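Local coordinates for beta-N-acetylhexosaminidase (Thermotoga neapolitana, PDB 5BZA), which probably hydrolyses terminal non-reducing N-acetyl-D-hexosamine residues in N-acetyl-beta-D-hexosaminides, as a family 3 glycoside hydrolase, at residues Leu219-Arg233 with Phe256-Gly270. Sequence-based numbering, arbitrary orientation.
Sequences LPATLSKKLITEVLR and FSVEEAVRFFIEAGG
L223 and F256 both turn CG anti to their own carbonyl carbon (chi1 -52° and -59°), and the two side chains approach from opposite directions. CD1 of L223 sits over the centre of the F256 ring face, 3.9 Å from the ring centroid, in a CH-pi contact. The other methyl, CD2, lies against the helix backbone, 3.4 Å from A261 O. P220 CD reaches F256 CZ obliquely at 3.7 Å, and L219 CD2 lies near CE2 of the same ring. An alanine at F256 would probably open a gap beside P220 and leave the L223 methyl without its aromatic partner. L223 CB also packs on F264 CB. F265 turns the edge of its ring to T222 O. The hydroxyl of T222 bonds to H210 and T208, and its side chain lies about 5 Å from that of D245, a metal ligand.

A268 CB packs against the first turn of helix 225-235, 3.7 Å from K225 N and 3.8 Å from I228 CD1. Polar bonds grip the C-terminal end of helix 258-268. T229 OG1 donates to A268 O (2.8 Å) from above the carbonyl plane. R233 NH2 donates to G269 O at 2.8 Å, nearly in line with the C=O bond, and NE adds a weak bond. NH2 also bonds N271 OD1, while NH1 bonds the carbonyls of F238 and G240. A water probably links K225 NZ to E267 OE1, which also faces K301, though OE1 is less surely placed.

G269, with positive phi, closes helix 258-268 in a Schellman motif, and its lack of a side chain lets T229 and I228 lie close. Helix segments 225-233 and 258-268 run nearly parallel (11°) on the outside of the TIM-barrel-like N-terminal domain. Strand 241-243 lies between them in sequence, as in the beta-alpha repeat of this fold.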
loop_
_atom_site.group_PDB
_atom_site.type_symbol
_atom_site.label_atom_id
_atom_site.label_comp_id
_atom_site.label_asym_id
_atom_site.label_seq_id
_atom_site.Cartn_x
_atom_site.Cartn_y
_atom_site.Cartn_z
ATOM N N LEU B 219 36.429 1.971 -20.433
ATOM C CA LEU B 219 35.015 1.697 -20.649
ATOM C C LEU B 219 34.181 1.971 -19.439
ATOM O O LEU B 219 34.622 1.736 -18.330
ATOM C CB LEU B 219 34.849 0.235 -21.041
ATOM C CG LEU B 219 35.457 -0.009 -22.411
ATOM C CD1 LEU B 219 35.609 -1.513 -22.671
ATOM C CD2 LEU B 219 34.593 0.655 -23.455
ATOM N N PRO B 220 32.935 2.404 -19.660
ATOM C CA PRO B 220 31.974 2.431 -18.552
ATOM C C PRO B 220 31.934 1.060 -17.921
ATOM O O PRO B 220 32.058 0.043 -18.626
ATOM C CB PRO B 220 30.638 2.754 -19.238
ATOM C CG PRO B 220 31.012 3.396 -20.521
ATOM C CD PRO B 220 32.321 2.795 -20.944
ATOM N N ALA B 221 31.785 1.010 -16.614
ATOM C CA ALA B 221 31.806 -0.290 -15.955
ATOM C C ALA B 221 30.852 -1.314 -16.622
ATOM O O ALA B 221 31.163 -2.516 -16.698
ATOM C CB ALA B 221 31.478 -0.128 -14.470
ATOM N N THR B 222 29.691 -0.843 -17.089
ATOM C CA THR B 222 28.716 -1.707 -17.764
ATOM C C THR B 222 29.310 -2.442 -18.951
ATOM O O THR B 222 28.990 -3.589 -19.226
ATOM C CB THR B 222 27.484 -0.888 -18.199
ATOM O OG1 THR B 222 26.913 -0.258 -17.037
ATOM C CG2 THR B 222 26.418 -1.775 -18.896
ATOM N N LEU B 223 30.199 -1.769 -19.647
ATOM C CA LEU B 223 30.822 -2.306 -20.859
ATOM C C LEU B 223 32.284 -2.708 -20.680
ATOM O O LEU B 223 32.989 -2.899 -21.659
ATOM C CB LEU B 223 30.735 -1.275 -21.993
ATOM C CG LEU B 223 29.307 -0.767 -22.193
ATOM C CD1 LEU B 223 29.280 0.234 -23.337
ATOM C CD2 LEU B 223 28.360 -1.927 -22.417
ATOM N N SER B 224 32.730 -2.814 -19.428
ATOM C CA SER B 224 34.143 -3.028 -19.141
ATOM C C SER B 224 34.459 -4.462 -18.732
ATOM O O SER B 224 34.123 -4.888 -17.620
ATOM C CB SER B 224 34.604 -2.071 -18.042
ATOM O OG SER B 224 35.855 -2.488 -17.509
ATOM N N LYS B 225 35.136 -5.185 -19.622
ATOM C CA LYS B 225 35.565 -6.557 -19.352
ATOM C C LYS B 225 36.532 -6.614 -18.170
ATOM O O LYS B 225 36.577 -7.585 -17.410
ATOM C CB LYS B 225 36.245 -7.164 -20.582
ATOM C CG LYS B 225 36.688 -8.609 -20.367
ATOM C CD LYS B 225 37.288 -9.219 -21.631
ATOM C CE LYS B 225 36.340 -9.171 -22.837
ATOM N NZ LYS B 225 36.868 -10.016 -23.972
ATOM N N LYS B 226 37.284 -5.548 -17.975
ATOM C CA LYS B 226 38.187 -5.584 -16.858
ATOM C C LYS B 226 37.383 -5.541 -15.568
ATOM O O LYS B 226 37.539 -6.409 -14.713
ATOM C CB LYS B 226 39.179 -4.435 -16.942
ATOM C CG LYS B 226 40.185 -4.387 -15.798
ATOM C CD LYS B 226 41.237 -3.306 -16.067
ATOM C CE LYS B 226 42.341 -3.306 -15.008
ATOM N NZ LYS B 226 42.869 -4.699 -14.755
ATOM N N LEU B 227 36.452 -4.606 -15.477
ATOM C CA LEU B 227 35.684 -4.424 -14.250
ATOM C C LEU B 227 34.722 -5.601 -14.000
ATOM O O LEU B 227 34.586 -6.044 -12.865
ATOM C CB LEU B 227 34.908 -3.088 -14.313
ATOM C CG LEU B 227 35.778 -1.845 -14.029
ATOM C CD1 LEU B 227 35.083 -0.534 -14.382
ATOM C CD2 LEU B 227 36.278 -1.820 -12.610
ATOM N N ILE B 228 34.066 -6.124 -15.029
ATOM C CA ILE B 228 33.092 -7.186 -14.753
ATOM C C ILE B 228 33.759 -8.575 -14.693
ATOM O O ILE B 228 33.448 -9.368 -13.812
ATOM C CB ILE B 228 31.932 -7.179 -15.781
ATOM C CG1 ILE B 228 31.225 -5.840 -15.777
ATOM C CG2 ILE B 228 30.925 -8.315 -15.502
ATOM C CD1 ILE B 228 30.290 -5.703 -16.952
ATOM N N THR B 229 34.703 -8.883 -15.592
ATOM C CA THR B 229 35.334 -10.215 -15.511
ATOM C C THR B 229 36.498 -10.244 -14.511
ATOM O O THR B 229 36.503 -11.057 -13.579
ATOM C CB THR B 229 35.881 -10.728 -16.869
ATOM O OG1 THR B 229 34.846 -10.738 -17.858
ATOM C CG2 THR B 229 36.413 -12.166 -16.696
ATOM N N GLU B 230 37.455 -9.334 -14.660
ATOM C CA GLU B 230 38.656 -9.411 -13.831
ATOM C C GLU B 230 38.307 -9.072 -12.385
ATOM O O GLU B 230 38.760 -9.748 -11.438
ATOM C CB GLU B 230 39.759 -8.478 -14.346
ATOM C CG GLU B 230 40.256 -8.813 -15.735
ATOM C CD GLU B 230 41.534 -8.079 -16.090
ATOM O OE1 GLU B 230 42.196 -7.542 -15.167
ATOM O OE2 GLU B 230 41.846 -7.985 -17.303
ATOM N N VAL B 231 37.530 -8.011 -12.186
ATOM C CA VAL B 231 37.214 -7.667 -10.812
ATOM C C VAL B 231 36.020 -8.439 -10.273
ATOM O O VAL B 231 36.155 -9.142 -9.265
ATOM C CB VAL B 231 36.987 -6.163 -10.650
ATOM C CG1 VAL B 231 36.703 -5.821 -9.185
ATOM C CG2 VAL B 231 38.219 -5.476 -11.087
ATOM N N LEU B 232 34.868 -8.368 -10.938
ATOM C CA LEU B 232 33.662 -8.932 -10.343
ATOM C C LEU B 232 33.592 -10.464 -10.400
ATOM O O LEU B 232 33.284 -11.116 -9.382
ATOM C CB LEU B 232 32.423 -8.326 -11.002
ATOM C CG LEU B 232 31.115 -8.889 -10.434
ATOM C CD1 LEU B 232 30.995 -8.588 -8.939
ATOM C CD2 LEU B 232 29.948 -8.389 -11.199
ATOM N N ARG B 233 33.800 -11.036 -11.594
ATOM C CA ARG B 233 33.767 -12.498 -11.756
ATOM C C ARG B 233 34.955 -13.209 -11.082
ATOM O O ARG B 233 34.782 -14.241 -10.433
ATOM C CB ARG B 233 33.733 -12.893 -13.233
ATOM C CG ARG B 233 32.536 -12.395 -14.011
ATOM C CD ARG B 233 31.232 -12.826 -13.383
ATOM N NE ARG B 233 30.122 -12.677 -14.331
ATOM C CZ ARG B 233 28.873 -13.097 -14.111
ATOM N NH1 ARG B 233 28.568 -13.666 -12.945
ATOM N NH2 ARG B 233 27.926 -12.915 -15.034
ATOM N N PHE B 256 27.953 5.082 -27.396
ATOM C CA PHE B 256 28.104 3.771 -27.967
ATOM C C PHE B 256 26.886 3.453 -28.804
ATOM O O PHE B 256 25.804 3.994 -28.583
ATOM C CB PHE B 256 28.324 2.721 -26.861
ATOM C CG PHE B 256 29.544 2.996 -26.002
ATOM C CD1 PHE B 256 29.472 3.875 -24.931
ATOM C CD2 PHE B 256 30.783 2.451 -26.329
ATOM C CE1 PHE B 256 30.593 4.179 -24.173
ATOM C CE2 PHE B 256 31.913 2.753 -25.581
ATOM C CZ PHE B 256 31.816 3.610 -24.503
ATOM N N SER B 257 27.063 2.581 -29.781
ATOM C CA SER B 257 25.939 2.142 -30.569
ATOM C C SER B 257 25.259 1.038 -29.784
ATOM O O SER B 257 25.890 0.443 -28.883
ATOM C CB SER B 257 26.393 1.632 -31.938
ATOM O OG SER B 257 27.018 0.352 -31.839
ATOM N N VAL B 258 23.987 0.780 -30.101
ATOM C CA VAL B 258 23.256 -0.330 -29.509
ATOM C C VAL B 258 24.081 -1.606 -29.677
ATOM O O VAL B 258 24.254 -2.403 -28.739
ATOM C CB VAL B 258 21.843 -0.568 -30.174
ATOM C CG1 VAL B 258 21.270 -1.908 -29.727
ATOM C CG2 VAL B 258 20.858 0.573 -29.865
ATOM N N GLU B 259 24.601 -1.782 -30.885
ATOM C CA GLU B 259 25.345 -2.986 -31.214
ATOM C C GLU B 259 26.602 -3.050 -30.297
ATOM O O GLU B 259 26.963 -4.118 -29.770
ATOM C CB GLU B 259 25.726 -2.961 -32.700
ATOM C CG GLU B 259 26.339 -4.244 -33.241
ATOM C CD GLU B 259 27.228 -4.014 -34.470
ATOM O OE1 GLU B 259 28.145 -3.138 -34.397
ATOM O OE2 GLU B 259 26.963 -4.661 -35.519
ATOM N N GLU B 260 27.234 -1.897 -30.076
ATOM C CA GLU B 260 28.418 -1.818 -29.211
ATOM C C GLU B 260 28.036 -2.127 -27.740
ATOM O O GLU B 260 28.695 -2.932 -27.059
ATOM C CB GLU B 260 29.081 -0.432 -29.331
ATOM C CG GLU B 260 29.940 -0.182 -30.603
ATOM C CD GLU B 260 30.309 1.305 -30.752
ATOM O OE1 GLU B 260 29.570 2.123 -30.162
ATOM O OE2 GLU B 260 31.312 1.682 -31.428
ATOM N N ALA B 261 26.971 -1.490 -27.254
ATOM C CA ALA B 261 26.484 -1.733 -25.887
ATOM C C ALA B 261 26.219 -3.215 -25.636
ATOM O O ALA B 261 26.677 -3.793 -24.637
ATOM C CB ALA B 261 25.231 -0.926 -25.625
ATOM N N VAL B 262 25.496 -3.840 -26.558
ATOM C CA VAL B 262 25.197 -5.261 -26.436
ATOM C C VAL B 262 26.458 -6.129 -26.442
ATOM O O VAL B 262 26.629 -6.995 -25.537
ATOM C CB VAL B 262 24.221 -5.698 -27.528
ATOM C CG1 VAL B 262 24.040 -7.204 -27.528
ATOM C CG2 VAL B 262 22.874 -5.002 -27.283
ATOM N N ARG B 263 27.322 -5.903 -27.450
ATOM C CA ARG B 263 28.564 -6.673 -27.614
ATOM C C ARG B 263 29.440 -6.532 -26.387
ATOM O O ARG B 263 29.869 -7.515 -25.799
ATOM C CB ARG B 263 29.398 -6.213 -28.825
ATOM C CG ARG B 263 30.551 -7.205 -29.162
ATOM C CD ARG B 263 31.621 -6.664 -30.151
ATOM N NE ARG B 263 31.082 -5.665 -31.069
ATOM C CZ ARG B 263 31.293 -4.352 -30.955
ATOM N NH1 ARG B 263 32.080 -3.858 -29.980
ATOM N NH2 ARG B 263 30.729 -3.528 -31.837
ATOM N N PHE B 264 29.729 -5.288 -26.025
ATOM C CA PHE B 264 30.643 -5.048 -24.921
ATOM C C PHE B 264 30.064 -5.670 -23.637
ATOM O O PHE B 264 30.765 -6.396 -22.935
ATOM C CB PHE B 264 30.903 -3.555 -24.720
ATOM C CG PHE B 264 31.924 -2.960 -25.675
ATOM C CD1 PHE B 264 33.055 -3.672 -26.031
ATOM C CD2 PHE B 264 31.734 -1.676 -26.214
ATOM C CE1 PHE B 264 34.003 -3.114 -26.898
ATOM C CE2 PHE B 264 32.650 -1.115 -27.087
ATOM C CZ PHE B 264 33.810 -1.831 -27.428
ATOM N N PHE B 265 28.791 -5.397 -23.339
ATOM C CA PHE B 265 28.231 -5.891 -22.087
ATOM C C PHE B 265 28.305 -7.417 -21.999
ATOM O O PHE B 265 28.750 -7.968 -20.988
ATOM C CB PHE B 265 26.788 -5.416 -21.929
ATOM C CG PHE B 265 26.079 -6.009 -20.744
ATOM C CD1 PHE B 265 26.296 -5.522 -19.462
ATOM C CD2 PHE B 265 25.198 -7.074 -20.914
ATOM C CE1 PHE B 265 25.618 -6.082 -18.371
ATOM C CE2 PHE B 265 24.517 -7.629 -19.821
ATOM C CZ PHE B 265 24.725 -7.132 -18.557
ATOM N N ILE B 266 27.892 -8.113 -23.045
ATOM C CA ILE B 266 27.861 -9.571 -22.929
ATOM C C ILE B 266 29.271 -10.170 -22.953
ATOM O O ILE B 266 29.610 -11.063 -22.156
ATOM C CB ILE B 266 26.982 -10.181 -24.029
ATOM C CG1 ILE B 266 25.519 -9.778 -23.782
ATOM C CG2 ILE B 266 27.057 -11.706 -23.991
ATOM C CD1 ILE B 266 24.950 -10.295 -22.456
ATOM N N GLU B 267 30.106 -9.643 -23.839
ATOM C CA GLU B 267 31.496 -10.074 -23.900
ATOM C C GLU B 267 32.218 -9.747 -22.583
ATOM O O GLU B 267 33.233 -10.384 -22.265
ATOM C CB GLU B 267 32.189 -9.453 -25.108
ATOM C CG GLU B 267 31.819 -10.180 -26.398
ATOM C CD GLU B 267 32.297 -11.639 -26.393
ATOM O OE1 GLU B 267 33.494 -11.875 -26.114
ATOM O OE2 GLU B 267 31.484 -12.554 -26.648
ATOM N N ALA B 268 31.736 -8.715 -21.874
ATOM C CA ALA B 268 32.295 -8.282 -20.588
ATOM C C ALA B 268 31.959 -9.220 -19.444
ATOM O O ALA B 268 32.578 -9.166 -18.379
ATOM C CB ALA B 268 31.863 -6.876 -20.250
ATOM N N GLY B 269 30.974 -10.079 -19.643
ATOM C CA GLY B 269 30.609 -11.003 -18.589
ATOM C C GLY B 269 29.250 -10.671 -18.032
ATOM O O GLY B 269 28.823 -11.274 -17.080
ATOM N N GLY B 270 28.562 -9.721 -18.648
ATOM C CA GLY B 270 27.194 -9.436 -18.257
ATOM C C GLY B 270 26.169 -10.512 -18.634
ATOM O O GLY B 270 26.351 -11.247 -19.606
HETATM O O HOH W 1 35.301 -9.837 -26.404
#